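Local coordinates for methanogen homoaconitase large subunit (Methanocaldococcus jannaschii, PDB 4KP2), which forms, with its small subunit, an iron-sulfur hydro-lyase that dehydrates (R)-homocitrate to cis-homoaconitate and rehydrates it to homoisocitrate in 2-oxosuberate biosynthesis, at residues Lys305-Ser308 against Asp309-Gly312. Residues are numbered along the deposited sequence; the frame is centred on the assembly and turned at random.
Sequences KPIS and DVEG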
loop_
_atom_site.group_PDB
_atom_site.type_symbol
_atom_site.label_atom_id
_atom_site.label_comp_id
_atom_site.label_asym_id
_atom_site.label_seq_id
_atom_site.Cartn_x
_atom_site.Cartn_y
_atom_site.Cartn_z
ATOM N N LYS A 305 14.136 -27.125 -7.223
ATOM C CA LYS A 305 14.376 -27.893 -8.431
ATOM C C LYS A 305 14.597 -26.866 -9.530
ATOM O O LYS A 305 14.052 -25.764 -9.457
ATOM C CB LYS A 305 13.157 -28.746 -8.772
ATOM C CG LYS A 305 12.114 -28.831 -7.669
ATOM C CD LYS A 305 12.325 -30.054 -6.797
ATOM C CE LYS A 305 11.177 -30.225 -5.819
ATOM N NZ LYS A 305 9.863 -30.266 -6.521
ATOM N N PRO A 306 15.396 -27.212 -10.553
ATOM C CA PRO A 306 15.631 -26.276 -11.659
ATOM C C PRO A 306 14.322 -25.833 -12.312
ATOM O O PRO A 306 13.314 -26.529 -12.188
ATOM C CB PRO A 306 16.481 -27.095 -12.640
ATOM C CG PRO A 306 16.273 -28.525 -12.243
ATOM C CD PRO A 306 16.082 -28.496 -10.763
ATOM N N ILE A 307 14.347 -24.691 -12.992
ATOM C CA ILE A 307 13.144 -24.092 -13.573
ATOM C C ILE A 307 12.372 -25.054 -14.483
ATOM O O ILE A 307 11.154 -24.942 -14.633
ATOM C CB ILE A 307 13.485 -22.784 -14.333
ATOM C CG1 ILE A 307 12.213 -22.068 -14.796
ATOM C CG2 ILE A 307 14.411 -23.067 -15.506
ATOM C CD1 ILE A 307 11.282 -21.695 -13.670
ATOM N N SER A 308 13.083 -26.015 -15.063
ATOM C CA SER A 308 12.473 -26.992 -15.955
ATOM C C SER A 308 11.623 -28.011 -15.199
ATOM O O SER A 308 10.783 -28.687 -15.791
ATOM C CB SER A 308 13.551 -27.716 -16.763
ATOM O OG SER A 308 14.470 -28.377 -15.910
ATOM N N ASP A 309 11.839 -28.116 -13.891
ATOM C CA ASP A 309 11.141 -29.116 -13.088
ATOM C C ASP A 309 9.873 -28.590 -12.419
ATOM O O ASP A 309 9.091 -29.369 -11.873
ATOM C CB ASP A 309 12.080 -29.711 -12.038
ATOM C CG ASP A 309 13.053 -30.710 -12.628
ATOM O OD1 ASP A 309 13.217 -30.723 -13.866
ATOM O OD2 ASP A 309 13.656 -31.479 -11.849
ATOM N N VAL A 310 9.674 -27.276 -12.454
ATOM C CA VAL A 310 8.488 -26.677 -11.848
ATOM C C VAL A 310 7.733 -25.788 -12.830
ATOM O O VAL A 310 6.793 -25.091 -12.450
ATOM C CB VAL A 310 8.842 -25.853 -10.594
ATOM C CG1 VAL A 310 9.425 -26.751 -9.515
ATOM C CG2 VAL A 310 9.807 -24.733 -10.949
ATOM N N GLU A 311 8.146 -25.819 -14.092
ATOM C CA GLU A 311 7.499 -25.008 -15.114
ATOM C C GLU A 311 6.097 -25.520 -15.429
ATOM O O GLU A 311 5.921 -26.664 -15.852
ATOM C CB GLU A 311 8.344 -24.962 -16.386
ATOM C CG GLU A 311 7.784 -24.044 -17.455
ATOM C CD GLU A 311 8.739 -23.853 -18.612
ATOM O OE1 GLU A 311 9.835 -24.448 -18.582
ATOM O OE2 GLU A 311 8.394 -23.103 -19.550
ATOM N N GLY A 312 5.103 -24.664 -15.216
ATOM C CA GLY A 312 3.718 -25.026 -15.455
ATOM C C GLY A 312 2.890 -24.932 -14.190
ATOM O O GLY A 312 1.668 -25.093 -14.219
#
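Pro306 and Asp309 meet where the chain leaves the short strand 304-306, half of a two-stranded antiparallel sheet with 294-296, and curls into a type I beta turn, Pro306 to Asp309, with Ile307 and Ser308 at its corners. The turn is closed through the backbone: Asp309 N donates to Pro306 O at 2.8 Å, with an N-H...O angle of 161°, the donor lying above the carbonyl plane. Round the turn, Lys305 and Pro306 meet Asp309, and Lys305 meets Val310. The Asp309 carboxylate passes obliquely by the CG and CD corner of the proline ring, its CG 3.9 Å from Pro306 CG; it is carried there because CG sits beside its own backbone N (chi1 -76°). Lys305 approaches the same aspartate with its aliphatic base, CB to CB at 3.6 Å, while Lys305 NZ stays 6.7 Å from Asp309 OD2, so any attraction between the charges is at most long-range. Farther along, Lys305 and Val310 cross at about a right angle, CG against CG1. An alanine in place of Pro306 takes away the ring carbons CG and CD that the Asp309 carboxylate lies against, which would probably leave a gap beside it and set the backbone entering the turn freer to move. The buried Ile307 and Val310 both touch Val295 of strand 294-296, tying the turn to its hairpin, whereas Ser308 OG is hydrogen-bonded to Glu292. Between the two apolar residues the meeting is loose, Ile307 CD1 lying 4.3 Å from Val310 CG2.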